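Local coordinates for NTD biosynthesis operon protein NtdA (Bacillus subtilis subsp. subtilis, PDB 4K2M) that catalyses the reversible, pyridoxal phosphate-dependent transamination of 3-dehydroglucose 6-phosphate with glutamate to form kanosamine 6-phosphate in the biosynthesis of kanosamine, a precursor of the antibiotic neotrehalosadiamine, at residues V74-T79 with P416-F421; P197-G202 with E223-G228; Y248-V253 with V349-P354; R319-D324 with F421-Q426. All coordinates share one frame; numbering follows the deposited sequence.

Contact 1: V74-T79 with P416-F421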
# COMPACT_ATOMS: atom_id res chain seq x y z
N VAL A 74 -4.10 -20.25 -4.39
CA VAL A 74 -4.38 -18.86 -4.72
C VAL A 74 -4.61 -18.64 -6.20
O VAL A 74 -5.22 -17.65 -6.58
CB VAL A 74 -3.29 -17.88 -4.21
CG1 VAL A 74 -3.20 -17.96 -2.71
CG2 VAL A 74 -1.93 -18.16 -4.88
N ASP A 75 -4.11 -19.56 -7.04
CA ASP A 75 -4.31 -19.42 -8.47
C ASP A 75 -5.78 -19.60 -8.83
O ASP A 75 -6.25 -19.08 -9.83
CB ASP A 75 -3.42 -20.41 -9.25
CG ASP A 75 -3.71 -21.86 -8.89
OD1 ASP A 75 -3.51 -22.23 -7.72
OD2 ASP A 75 -4.14 -22.62 -9.78
N ARG A 76 -6.50 -20.33 -7.98
CA ARG A 76 -7.91 -20.57 -8.25
C ARG A 76 -8.84 -19.53 -7.64
O ARG A 76 -10.05 -19.57 -7.85
CB ARG A 76 -8.28 -21.99 -7.82
CG ARG A 76 -7.63 -23.05 -8.71
CD ARG A 76 -7.85 -24.45 -8.16
NE ARG A 76 -9.26 -24.81 -8.05
CZ ARG A 76 -9.69 -25.88 -7.38
NH1 ARG A 76 -8.80 -26.67 -6.77
NH2 ARG A 76 -10.99 -26.13 -7.29
N LEU A 77 -8.27 -18.57 -6.91
CA LEU A 77 -9.09 -17.50 -6.36
C LEU A 77 -9.38 -16.42 -7.40
O LEU A 77 -10.16 -15.51 -7.16
CB LEU A 77 -8.42 -16.87 -5.13
CG LEU A 77 -8.38 -17.77 -3.90
CD1 LEU A 77 -7.67 -17.06 -2.75
CD2 LEU A 77 -9.79 -18.15 -3.51
N ILE A 78 -8.75 -16.53 -8.57
CA ILE A 78 -9.03 -15.58 -9.63
C ILE A 78 -9.33 -16.40 -10.88
O ILE A 78 -8.56 -17.27 -11.25
CB ILE A 78 -7.88 -14.56 -9.83
CG1 ILE A 78 -8.28 -13.49 -10.86
CG2 ILE A 78 -6.57 -15.24 -10.22
CD1 ILE A 78 -7.17 -12.46 -11.14
N THR A 79 -10.48 -16.15 -11.51
CA THR A 79 -10.92 -16.97 -12.65
C THR A 79 -10.36 -16.46 -13.96
O THR A 79 -9.87 -15.32 -14.03
CB THR A 79 -12.46 -17.02 -12.75
OG1 THR A 79 -12.95 -15.70 -13.05
CG2 THR A 79 -13.06 -17.50 -11.44
N PRO A 416 -11.58 -26.55 3.63
CA PRO A 416 -11.48 -25.75 2.40
C PRO A 416 -12.82 -25.15 1.98
O PRO A 416 -13.84 -25.86 1.98
CB PRO A 416 -11.02 -26.77 1.36
CG PRO A 416 -10.23 -27.77 2.17
CD PRO A 416 -10.98 -27.89 3.48
N LEU A 417 -12.84 -23.86 1.66
CA LEU A 417 -14.06 -23.20 1.18
C LEU A 417 -13.69 -21.90 0.46
O LEU A 417 -13.18 -20.96 1.06
CB LEU A 417 -15.05 -22.95 2.33
CG LEU A 417 -16.51 -22.66 1.89
CD1 LEU A 417 -17.52 -22.90 3.03
CD2 LEU A 417 -16.68 -21.23 1.36
N TYR A 418 -13.94 -21.86 -0.84
CA TYR A 418 -13.72 -20.64 -1.60
C TYR A 418 -14.57 -20.80 -2.85
O TYR A 418 -14.98 -21.93 -3.17
CB TYR A 418 -12.22 -20.42 -1.89
CG TYR A 418 -11.56 -21.59 -2.60
CD1 TYR A 418 -11.44 -21.62 -3.99
CD2 TYR A 418 -11.06 -22.67 -1.88
CE1 TYR A 418 -10.85 -22.69 -4.64
CE2 TYR A 418 -10.46 -23.75 -2.52
CZ TYR A 418 -10.37 -23.75 -3.90
OH TYR A 418 -9.78 -24.82 -4.53
N PRO A 419 -14.88 -19.70 -3.55
CA PRO A 419 -15.92 -19.85 -4.59
C PRO A 419 -15.60 -20.82 -5.72
O PRO A 419 -16.53 -21.46 -6.23
CB PRO A 419 -16.08 -18.43 -5.14
CG PRO A 419 -15.62 -17.55 -4.05
CD PRO A 419 -14.51 -18.29 -3.33
N SER A 420 -14.33 -20.94 -6.12
CA SER A 420 -13.97 -21.86 -7.20
C SER A 420 -13.66 -23.29 -6.75
O SER A 420 -13.19 -24.12 -7.55
CB SER A 420 -12.80 -21.31 -8.03
OG SER A 420 -13.22 -20.20 -8.81
N PHE A 421 -13.92 -23.58 -5.48
CA PHE A 421 -13.76 -24.92 -4.94
C PHE A 421 -14.76 -25.83 -5.65
O PHE A 421 -15.87 -25.39 -5.99
CB PHE A 421 -14.08 -24.85 -3.46
CG PHE A 421 -13.72 -26.09 -2.68
CD1 PHE A 421 -12.47 -26.69 -2.81
CD2 PHE A 421 -14.62 -26.60 -1.74
CE1 PHE A 421 -12.13 -27.81 -2.03
CE2 PHE A 421 -14.29 -27.71 -0.96
CZ PHE A 421 -13.05 -28.32 -1.11
O HOH W 1 -12.36 -18.69 -6.04
O HOH W 2 -10.52 -20.76 -10.49
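A type I beta turn, Tyr418 to Phe421, leads from strand 412-415 of this aminotransferase fold toward helix 423-441, and the loop ahead of helix 80-93 lies against it. Within that loop, Val74 packs on Tyr248 and on Thr96 of the second subunit. Arg76 carries the contact: its chain bends at chi3 (60°) and brings the guanidinium across Tyr418, the two planes 75° apart. The hydroxyl Tyr418 OH sits over the centre of one guanidinium face, 3.0 Å from Arg76 CZ, while Arg76 NH2 donates to Ser420 O at 3.0 Å, approaching from above the carbonyl plane. The same nitrogen forms a salt bridge with Glu425, so one charged group grips both the turn and the helix that follows. Two waters donate to Arg76 O; one of them accepts from Ser420 N, and the other reaches Ser420 OG through a weak bond. Leu77 crosses Tyr418 at about a right angle, its CD2 lying 3.7 Å from Tyr418 CB. At the end of the loop Thr79 caps the start of helix 80-93, and its methyl CG2 rests 3.8 Å from Ser420 OG.

Contact 2: P197-G202 with E223-G228. With O1G (3-deoxy-3-[(E)-({3-hydroxy-2-methyl-5-[(phosphonooxy)methyl]pyridin-4-yl}methylidene)amino]-6-O-phosphono-alpha-D-gluco pyranose), chain C; EDO (1,2-ethanediol), chain G.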
# COMPACT_ATOMS: atom_id res chain seq x y z
N PRO A 197 -15.07 -4.86 17.66
CA PRO A 197 -15.51 -6.22 17.35
C PRO A 197 -14.96 -6.66 16.01
O PRO A 197 -14.78 -5.84 15.10
CB PRO A 197 -17.04 -6.09 17.26
CG PRO A 197 -17.29 -4.64 16.92
CD PRO A 197 -16.16 -3.87 17.55
N VAL A 198 -14.71 -7.96 15.87
CA VAL A 198 -14.26 -8.52 14.61
C VAL A 198 -15.30 -9.51 14.09
O VAL A 198 -15.75 -10.39 14.82
CB VAL A 198 -12.94 -9.26 14.79
CG1 VAL A 198 -12.47 -9.85 13.45
CG2 VAL A 198 -11.89 -8.34 15.38
N HIS A 199 -15.68 -9.37 12.83
CA HIS A 199 -16.64 -10.32 12.27
C HIS A 199 -15.86 -11.51 11.74
O HIS A 199 -15.65 -11.67 10.54
CB HIS A 199 -17.51 -9.66 11.20
CG HIS A 199 -18.19 -8.42 11.71
ND1 HIS A 199 -18.69 -8.34 12.99
CD2 HIS A 199 -18.38 -7.21 11.14
CE1 HIS A 199 -19.18 -7.13 13.19
NE2 HIS A 199 -19.00 -6.42 12.09
N LEU A 200 -15.37 -12.32 12.67
CA LEU A 200 -14.36 -13.32 12.36
C LEU A 200 -14.92 -14.45 11.53
O LEU A 200 -16.02 -14.96 11.80
CB LEU A 200 -13.79 -13.89 13.66
CG LEU A 200 -12.51 -14.70 13.51
CD1 LEU A 200 -11.39 -13.86 12.86
CD2 LEU A 200 -12.08 -15.19 14.89
N TYR A 201 -14.14 -14.83 10.51
CA TYR A 201 -14.47 -15.89 9.56
C TYR A 201 -15.66 -15.51 8.69
O TYR A 201 -16.12 -16.32 7.88
CB TYR A 201 -14.72 -17.23 10.26
CG TYR A 201 -13.66 -17.61 11.27
CD1 TYR A 201 -12.32 -17.31 11.06
CD2 TYR A 201 -14.00 -18.29 12.42
CE1 TYR A 201 -11.34 -17.67 11.99
CE2 TYR A 201 -13.04 -18.65 13.35
CZ TYR A 201 -11.71 -18.35 13.12
OH TYR A 201 -10.78 -18.72 14.07
N GLY A 202 -16.16 -14.28 8.84
CA GLY A 202 -17.33 -13.82 8.08
C GLY A 202 -18.63 -13.85 8.88
O GLY A 202 -19.69 -13.52 8.36
N GLU A 223 -15.73 -1.35 13.75
CA GLU A 223 -15.83 -2.79 13.54
C GLU A 223 -14.84 -3.23 12.47
O GLU A 223 -14.64 -2.54 11.47
CB GLU A 223 -17.25 -3.20 13.16
CG GLU A 223 -17.71 -2.61 11.85
CD GLU A 223 -19.13 -2.96 11.51
OE1 GLU A 223 -19.72 -3.88 12.14
OE2 GLU A 223 -19.67 -2.32 10.59
N ASP A 224 -14.19 -4.36 12.72
CA ASP A 224 -13.26 -4.94 11.77
C ASP A 224 -14.10 -5.91 10.97
O ASP A 224 -14.38 -7.03 11.41
CB ASP A 224 -12.16 -5.70 12.51
CG ASP A 224 -11.19 -6.39 11.59
OD1 ASP A 224 -11.49 -6.57 10.39
OD2 ASP A 224 -10.11 -6.77 12.08
N ALA A 225 -14.53 -5.48 9.78
CA ALA A 225 -15.33 -6.33 8.92
C ALA A 225 -14.46 -6.75 7.74
O ALA A 225 -14.96 -6.98 6.63
CB ALA A 225 -16.56 -5.57 8.43
N CYS A 226 -13.15 -6.82 7.97
CA CYS A 226 -12.25 -7.15 6.87
C CYS A 226 -12.56 -8.50 6.20
O CYS A 226 -12.28 -8.68 5.00
CB CYS A 226 -10.79 -7.04 7.30
SG CYS A 226 -10.31 -5.31 7.59
N GLN A 227 -13.18 -9.42 6.94
CA GLN A 227 -13.57 -10.72 6.38
C GLN A 227 -15.08 -10.82 6.13
O GLN A 227 -15.58 -11.90 5.82
CB GLN A 227 -13.17 -11.85 7.33
CG GLN A 227 -11.65 -12.06 7.42
CD GLN A 227 -11.27 -13.17 8.38
OE1 GLN A 227 -12.13 -13.91 8.87
NE2 GLN A 227 -9.98 -13.30 8.66
N GLY A 228 -15.79 -9.71 6.27
CA GLY A 228 -17.25 -9.76 6.31
C GLY A 228 -18.02 -9.05 5.21
O GLY A 228 -19.23 -8.82 5.36
P O1G C . -5.28 -6.39 5.26
C3A O1G C . -8.27 -9.93 8.76
O3 O1G C . -8.44 -11.23 8.42
C1 O1G C . -4.25 -14.04 6.02
N1' O1G C . -8.78 -8.04 10.09
C2 O1G C . -5.26 -13.17 6.77
O2 O1G C . -6.42 -14.07 6.94
C9A O1G C . -9.00 -9.33 9.79
C2A O1G C . -10.05 -10.08 10.60
C3 O1G C . -5.66 -11.89 6.02
N3' O1G C . -6.41 -11.10 7.01
O1 O1G C . -4.82 -14.66 4.86
C4 O1G C . -4.43 -11.15 5.45
O4 O1G C . -5.03 -10.32 4.44
C4A O1G C . -7.33 -9.21 8.06
C4B O1G C . -6.52 -9.82 6.98
C5 O1G C . -3.56 -12.16 4.70
O5 O1G C . -3.15 -13.23 5.56
C5A O1G C . -7.12 -7.87 8.38
C5T O1G C . -6.12 -6.91 7.72
C6 O1G C . -2.23 -11.62 4.27
C6A O1G C . -7.86 -7.32 9.41
OP1 O1G C . -4.43 -5.35 5.96
OP2 O1G C . -6.02 -5.84 4.09
OP3 O1G C . -4.50 -7.70 5.00
OP4 O1G C . -6.47 -6.74 6.33
O6 O1G C . -1.53 -12.41 3.38
P' O1G C . -0.60 -11.75 2.25
OP6 O1G C . -1.53 -10.94 1.37
OP7 O1G C . 0.47 -10.92 2.93
OP8 O1G C . -0.03 -12.98 1.55
C1 EDO G . -9.12 -19.78 16.88
O1 EDO G . -8.30 -18.92 17.66
C2 EDO G . -10.59 -19.55 17.18
O2 EDO G . -10.97 -18.27 16.66
O HOH W 3 -14.00 -9.49 9.68
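Strands 192-195 and 220-224 run parallel in the central sheet, and just past the first of them one bridge, Val198 with Asp224, continues the pairing. Asp224 N donates to Pro197 O at 2.9 Å (173°), and His199 N returns the bond to Asp224 O at 3.0 Å (170°), each nearly along its C=O axis. Just past the bridge a water joins the two backbones, donating to His199 O and Asp224 O and accepting from Gln227 N. Both ring nitrogens of His199 are used. His199 NE2 donates in its ring plane to Glu223 OE1 at 2.6 Å, meeting the oxygen from above a carboxylate turned 82° from the ring, while ND1 bonds to Ser205. The second oxygen, Glu223 OE2, pairs with Thr241. In Gln227 the extended chain sets the amide between protein and ligand: Gln227 OE1 accepts from Tyr201 N at 2.8 Å, and Gln227 NE2 donates to O3 of the aldimine adduct O1G at 2.6 Å. Asp224 closes an Asx turn, its OD1 accepting from Cys226 N at 2.9 Å; Thr156 bonds to OD2, which lies 2.7 Å from the pyridine nitrogen N1' of O1G. Val198 CG1 packs at the adduct's methyl C2A. An aspartate so placed is the hallmark of fold type I pyridoxal phosphate enzymes, where it is thought to keep the pyridine nitrogen protonated and the ring electron-withdrawing; here the Asx turn and Thr156 probably hold that carboxylate in position.

Contact 3: Y248-V253 with V349-P354. With O1G (3-deoxy-3-[(E)-({3-hydroxy-2-methyl-5-[(phosphonooxy)methyl]pyridin-4-yl}methylidene)amino]-6-O-phosphono-alpha-D-gluco pyranose), chain C; EDO (1,2-ethanediol), chain D.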
# COMPACT_ATOMS: atom_id res chain seq x y z
N TYR A 248 -7.25 -12.57 -0.97
CA TYR A 248 -7.86 -13.78 -0.43
C TYR A 248 -9.24 -13.52 0.15
O TYR A 248 -9.92 -14.46 0.58
CB TYR A 248 -6.99 -14.43 0.63
CG TYR A 248 -5.51 -14.43 0.31
CD1 TYR A 248 -5.05 -14.75 -0.96
CD2 TYR A 248 -4.59 -14.07 1.27
CE1 TYR A 248 -3.69 -14.73 -1.25
CE2 TYR A 248 -3.25 -14.05 1.00
CZ TYR A 248 -2.80 -14.38 -0.25
OH TYR A 248 -1.44 -14.34 -0.50
N LYS A 249 -9.67 -12.26 0.19
CA LYS A 249 -10.97 -11.94 0.80
C LYS A 249 -12.14 -12.32 -0.12
O LYS A 249 -11.95 -12.64 -1.29
CB LYS A 249 -11.05 -10.46 1.21
CG LYS A 249 -9.98 -10.01 2.23
CD LYS A 249 -10.07 -10.80 3.54
CE LYS A 249 -8.87 -10.48 4.42
NZ LYS A 249 -7.63 -11.09 3.82
N ASN A 250 -13.36 -12.28 0.42
CA ASN A 250 -14.53 -12.63 -0.39
C ASN A 250 -14.63 -11.78 -1.65
O ASN A 250 -15.12 -12.22 -2.69
CB ASN A 250 -15.81 -12.49 0.44
CG ASN A 250 -16.01 -13.64 1.41
OD1 ASN A 250 -15.05 -14.24 1.88
ND2 ASN A 250 -17.28 -13.95 1.71
N PHE A 251 -14.19 -10.53 -1.52
CA PHE A 251 -13.99 -9.64 -2.65
C PHE A 251 -12.61 -9.03 -2.46
O PHE A 251 -12.32 -8.45 -1.41
CB PHE A 251 -15.04 -8.51 -2.66
CG PHE A 251 -14.62 -7.32 -3.48
CD1 PHE A 251 -14.13 -7.48 -4.76
CD2 PHE A 251 -14.70 -6.04 -2.95
CE1 PHE A 251 -13.72 -6.40 -5.52
CE2 PHE A 251 -14.30 -4.94 -3.69
CZ PHE A 251 -13.80 -5.12 -4.99
N GLY A 252 -11.74 -9.17 -3.46
CA GLY A 252 -10.42 -8.58 -3.38
C GLY A 252 -9.97 -7.99 -4.70
O GLY A 252 -10.62 -8.19 -5.73
N VAL A 253 -8.87 -7.24 -4.65
CA VAL A 253 -8.26 -6.67 -5.84
C VAL A 253 -7.00 -7.48 -6.17
O VAL A 253 -6.93 -8.67 -5.85
CB VAL A 253 -7.98 -5.15 -5.68
CG1 VAL A 253 -9.32 -4.39 -5.55
CG2 VAL A 253 -7.10 -4.88 -4.46
N VAL A 349 -20.99 -14.70 6.00
CA VAL A 349 -20.64 -14.71 4.58
C VAL A 349 -19.60 -15.77 4.23
O VAL A 349 -19.15 -15.84 3.10
CB VAL A 349 -20.23 -13.33 4.03
CG1 VAL A 349 -21.39 -12.36 4.08
CG2 VAL A 349 -19.01 -12.76 4.81
N TRP A 350 -19.23 -16.58 5.21
CA TRP A 350 -18.48 -17.80 4.95
C TRP A 350 -17.14 -17.53 4.29
O TRP A 350 -16.78 -18.14 3.29
CB TRP A 350 -19.32 -18.78 4.12
CG TRP A 350 -20.65 -19.03 4.78
CD1 TRP A 350 -21.88 -18.59 4.35
CD2 TRP A 350 -20.88 -19.75 5.99
NE1 TRP A 350 -22.86 -18.99 5.25
CE2 TRP A 350 -22.27 -19.71 6.26
CE3 TRP A 350 -20.04 -20.43 6.89
CZ2 TRP A 350 -22.84 -20.33 7.38
CZ3 TRP A 350 -20.61 -21.04 8.01
CH2 TRP A 350 -21.99 -20.99 8.24
N HIS A 351 -16.39 -16.60 4.88
CA HIS A 351 -15.03 -16.38 4.42
C HIS A 351 -14.15 -17.60 4.76
O HIS A 351 -13.33 -18.04 3.95
CB HIS A 351 -14.43 -15.14 5.07
CG HIS A 351 -13.00 -14.93 4.71
ND1 HIS A 351 -12.59 -14.68 3.42
CD2 HIS A 351 -11.87 -14.96 5.46
CE1 HIS A 351 -11.27 -14.55 3.39
NE2 HIS A 351 -10.82 -14.72 4.61
N LEU A 352 -14.33 -18.12 5.97
CA LEU A 352 -13.68 -19.35 6.42
C LEU A 352 -14.77 -20.23 7.01
O LEU A 352 -15.80 -19.73 7.44
CB LEU A 352 -12.58 -19.05 7.45
CG LEU A 352 -11.33 -18.39 6.83
CD1 LEU A 352 -10.59 -17.44 7.81
CD2 LEU A 352 -10.37 -19.45 6.28
N PHE A 353 -14.54 -21.55 7.02
CA PHE A 353 -15.56 -22.50 7.48
C PHE A 353 -15.00 -23.29 8.65
O PHE A 353 -14.23 -24.24 8.46
CB PHE A 353 -15.97 -23.48 6.37
CG PHE A 353 -17.10 -24.38 6.78
CD1 PHE A 353 -18.42 -23.96 6.61
CD2 PHE A 353 -16.85 -25.61 7.39
CE1 PHE A 353 -19.48 -24.75 7.04
CE2 PHE A 353 -17.92 -26.43 7.81
CZ PHE A 353 -19.24 -25.98 7.63
N PRO A 354 -15.38 -22.90 9.87
CA PRO A 354 -14.82 -23.56 11.06
C PRO A 354 -15.71 -24.65 11.61
O PRO A 354 -16.92 -24.45 11.81
CB PRO A 354 -14.72 -22.42 12.07
CG PRO A 354 -15.86 -21.51 11.72
CD PRO A 354 -16.08 -21.64 10.20
P O1G C . -5.28 -6.39 5.26
C3A O1G C . -8.27 -9.93 8.76
O3 O1G C . -8.44 -11.23 8.42
C1 O1G C . -4.25 -14.04 6.02
N1' O1G C . -8.78 -8.04 10.09
C2 O1G C . -5.26 -13.17 6.77
O2 O1G C . -6.42 -14.07 6.94
C9A O1G C . -9.00 -9.33 9.79
C2A O1G C . -10.05 -10.08 10.60
C3 O1G C . -5.66 -11.89 6.02
N3' O1G C . -6.41 -11.10 7.01
O1 O1G C . -4.82 -14.66 4.86
C4 O1G C . -4.43 -11.15 5.45
O4 O1G C . -5.03 -10.32 4.44
C4A O1G C . -7.33 -9.21 8.06
C4B O1G C . -6.52 -9.82 6.98
C5 O1G C . -3.56 -12.16 4.70
O5 O1G C . -3.15 -13.23 5.56
C5A O1G C . -7.12 -7.87 8.38
C5T O1G C . -6.12 -6.91 7.72
C6 O1G C . -2.23 -11.62 4.27
C6A O1G C . -7.86 -7.32 9.41
OP1 O1G C . -4.43 -5.35 5.96
OP2 O1G C . -6.02 -5.84 4.09
OP3 O1G C . -4.50 -7.70 5.00
OP4 O1G C . -6.47 -6.74 6.33
O6 O1G C . -1.53 -12.41 3.38
P' O1G C . -0.60 -11.75 2.25
OP6 O1G C . -1.53 -10.94 1.37
OP7 O1G C . 0.47 -10.92 2.93
OP8 O1G C . -0.03 -12.98 1.55
C1 EDO D . -18.42 -24.57 14.96
O1 EDO D . -18.18 -23.47 14.07
C2 EDO D . -18.89 -24.01 16.30
O2 EDO D . -20.10 -23.29 16.10
O HOH W 4 -8.10 -14.16 4.88
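The active-site loop of this fold type I aminotransferase, which carries the cofactor-attachment lysine Lys249, is tied through His351 to the segment entering strand 353-356. His351 leaves its backbone with CG anti to the backbone N (chi1 176°), which swings the imidazole toward the loop. CB already lies 3.4 Å from Asn250 OD1, and one atom beyond CG the ring nitrogen His351 ND1 donates to that oxygen at 2.9 Å, in the planes of both ring and amide. Next round the ring, CE1 comes edge-on to Tyr248 O at 3.1 Å. CD2, on the other flank, packs on the amide of Gln227. At the tip, His351 NE2 is hydrogen-bonded to a water at 2.8 Å, and this water reaches the sugar hydroxyl O2 of O1G. The other end of the Asn250 amide is held too: ND2 donates to Val349 O at 3.0 Å, fixing the flip of the group whose oxygen orients the imidazole. In this external aldimine Lys249 is not attached to the cofactor. Its chain, bent at chi2 and chi4, passes the imidazole, and Lys249 NZ donates to O4 of O1G at 2.8 Å.

Contact 4: R319-D324 with F421-Q426. With ACT (acetate ion), chain F.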
# COMPACT_ATOMS: atom_id res chain seq x y z
N ARG A 319 -20.15 -19.51 -1.92
CA ARG A 319 -19.66 -19.80 -0.57
C ARG A 319 -20.76 -20.30 0.34
O ARG A 319 -20.55 -21.26 1.09
CB ARG A 319 -19.02 -18.55 0.05
CG ARG A 319 -17.70 -18.16 -0.59
CD ARG A 319 -17.20 -16.87 0.07
NE ARG A 319 -15.90 -16.46 -0.47
CZ ARG A 319 -14.73 -16.83 0.03
NH1 ARG A 319 -14.69 -17.62 1.10
NH2 ARG A 319 -13.59 -16.44 -0.55
N LEU A 320 -21.93 -19.67 0.27
CA LEU A 320 -23.05 -20.10 1.10
C LEU A 320 -23.47 -21.53 0.72
O LEU A 320 -23.77 -22.35 1.60
CB LEU A 320 -24.24 -19.14 0.93
CG LEU A 320 -25.59 -19.65 1.45
CD1 LEU A 320 -25.57 -19.81 2.96
CD2 LEU A 320 -26.74 -18.74 1.00
N PHE A 321 -23.52 -21.81 -0.58
CA PHE A 321 -23.91 -23.15 -1.03
C PHE A 321 -22.95 -24.18 -0.46
O PHE A 321 -23.37 -25.23 0.04
CB PHE A 321 -23.94 -23.25 -2.55
CG PHE A 321 -24.43 -24.59 -3.05
CD1 PHE A 321 -25.79 -24.86 -3.12
CD2 PHE A 321 -23.53 -25.58 -3.41
CE1 PHE A 321 -26.26 -26.10 -3.57
CE2 PHE A 321 -23.98 -26.82 -3.86
CZ PHE A 321 -25.36 -27.08 -3.93
N LEU A 322 -21.66 -23.88 -0.55
CA LEU A 322 -20.65 -24.76 0.01
C LEU A 322 -20.83 -24.96 1.51
O LEU A 322 -20.72 -26.09 2.00
CB LEU A 322 -19.24 -24.22 -0.27
CG LEU A 322 -18.83 -24.36 -1.73
CD1 LEU A 322 -17.55 -23.55 -1.97
CD2 LEU A 322 -18.61 -25.84 -2.14
N ALA A 323 -21.09 -23.89 2.24
CA ALA A 323 -21.24 -23.98 3.69
C ALA A 323 -22.46 -24.83 4.03
O ALA A 323 -22.42 -25.69 4.90
CB ALA A 323 -21.35 -22.59 4.33
N ASP A 324 -23.55 -24.58 3.31
CA ASP A 324 -24.79 -25.33 3.51
C ASP A 324 -24.55 -26.82 3.26
O ASP A 324 -25.07 -27.67 3.98
CB ASP A 324 -25.87 -24.80 2.56
CG ASP A 324 -27.19 -25.55 2.67
OD1 ASP A 324 -27.76 -25.63 3.78
OD2 ASP A 324 -27.67 -26.03 1.64
N PHE A 421 -13.92 -23.58 -5.48
CA PHE A 421 -13.76 -24.92 -4.94
C PHE A 421 -14.76 -25.83 -5.65
O PHE A 421 -15.87 -25.39 -5.99
CB PHE A 421 -14.08 -24.85 -3.46
CG PHE A 421 -13.72 -26.09 -2.68
CD1 PHE A 421 -12.47 -26.69 -2.81
CD2 PHE A 421 -14.62 -26.60 -1.74
CE1 PHE A 421 -12.13 -27.81 -2.03
CE2 PHE A 421 -14.29 -27.71 -0.96
CZ PHE A 421 -13.05 -28.32 -1.11
N THR A 422 -14.40 -27.08 -5.91
CA THR A 422 -15.33 -27.97 -6.61
C THR A 422 -16.08 -28.84 -5.61
O THR A 422 -15.58 -29.12 -4.52
CB THR A 422 -14.64 -28.86 -7.66
OG1 THR A 422 -13.71 -29.74 -7.02
CG2 THR A 422 -13.91 -28.03 -8.69
N LEU A 423 -17.27 -29.27 -5.99
CA LEU A 423 -18.05 -30.12 -5.09
C LEU A 423 -17.42 -31.50 -4.97
O LEU A 423 -17.51 -32.14 -3.93
CB LEU A 423 -19.48 -30.24 -5.57
CG LEU A 423 -20.22 -28.92 -5.71
CD1 LEU A 423 -21.67 -29.19 -6.12
CD2 LEU A 423 -20.18 -28.14 -4.41
N GLU A 424 -16.76 -31.96 -6.03
CA GLU A 424 -16.07 -33.25 -5.94
C GLU A 424 -14.87 -33.21 -4.97
O GLU A 424 -14.61 -34.19 -4.27
CB GLU A 424 -15.68 -33.78 -7.33
CG GLU A 424 -14.70 -32.90 -8.12
CD GLU A 424 -15.41 -31.95 -9.09
OE1 GLU A 424 -16.61 -31.66 -8.89
OE2 GLU A 424 -14.76 -31.50 -10.06
N GLU A 425 -14.16 -32.09 -4.91
CA GLU A 425 -13.16 -31.93 -3.85
C GLU A 425 -13.84 -31.90 -2.49
O GLU A 425 -13.34 -32.49 -1.52
CB GLU A 425 -12.39 -30.63 -4.04
CG GLU A 425 -11.37 -30.63 -5.15
CD GLU A 425 -10.88 -29.22 -5.44
OE1 GLU A 425 -11.67 -28.41 -5.98
OE2 GLU A 425 -9.72 -28.92 -5.11
N GLN A 426 -14.95 -31.18 -2.39
CA GLN A 426 -15.66 -31.12 -1.12
C GLN A 426 -16.12 -32.51 -0.67
O GLN A 426 -16.03 -32.84 0.51
CB GLN A 426 -16.84 -30.15 -1.17
CG GLN A 426 -17.47 -29.91 0.19
CD GLN A 426 -18.68 -29.01 0.12
OE1 GLN A 426 -19.53 -29.18 -0.74
NE2 GLN A 426 -18.74 -28.04 1.03
C ACT F . -11.12 -17.62 1.26
O ACT F . -12.27 -18.01 1.33
OXT ACT F . -10.76 -17.00 0.26
CH3 ACT F . -10.15 -17.93 2.38
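Leu322 is the knot of this helix-to-helix contact, pressed from helix 312-329 into the residues that start helix 423-441. Its CG stands anti to the carbonyl carbon, and the two branches part: Leu322 CD2 meets Leu423 CD2 at 3.6 Å, while CD1 reaches Phe421 CB at 4.0 Å. The Phe421 ring presents its edge to CD2. A polar clasp closes the same spot. Gln426, extended beyond CG, sends NE2 to Leu322 O at 2.9 Å, above the carbonyl plane, while its other amide atom, OE1, takes a hydrogen bond from Arg325. Packing is looser toward Phe321, whose ring crosses Leu423 at about a right angle and touches it by an edge alone, CE2 to CD1 at 4.0 Å. The partly exposed side belongs to Thr422, whose CB points away from helix 312-329 and which forms a capping box with Glu425: Glu425 N donates to Thr422 OG1 at 3.2 Å, and Thr422 N to Glu425 OE1 at 3.0 Å. Arg319, buried and without contact to 421-426, holds an acetate, probably from the crystallisation liquor, at its guanidinium edge through a very short NH1 bond. Phe321 and Leu423 continue onto helix 53-57, Leu320 and Phe321 onto helix 13-24, and the opposite face of 312-329 lets Ala323 lie on Trp350, just ahead of strand 353-356.

How the contacts relate
Contacts 2 and 3 line the O1G pocket, their centres about 10 Å apart, and are stitched together by probable backbone hydrogen bonds from Val349 and Leu352 to Gly202 and Tyr201. Contact 2 stands on the parallel part of the central sheet and closes before contact 3 opens along the chain. Contact 1 encloses both of them in its long loop, and its centre lies about 10 Å from that of contact 3. Contacts 1 and 4, about 11 Å apart between centres, share Phe421. Arg319 links contact 4 back to contact 3. A continuous path of packing thus runs from the cofactor through the 349-354 segment to the helices 312-329 and 423-441, while contacts 1 and 3 also touch the second subunit of the dimer.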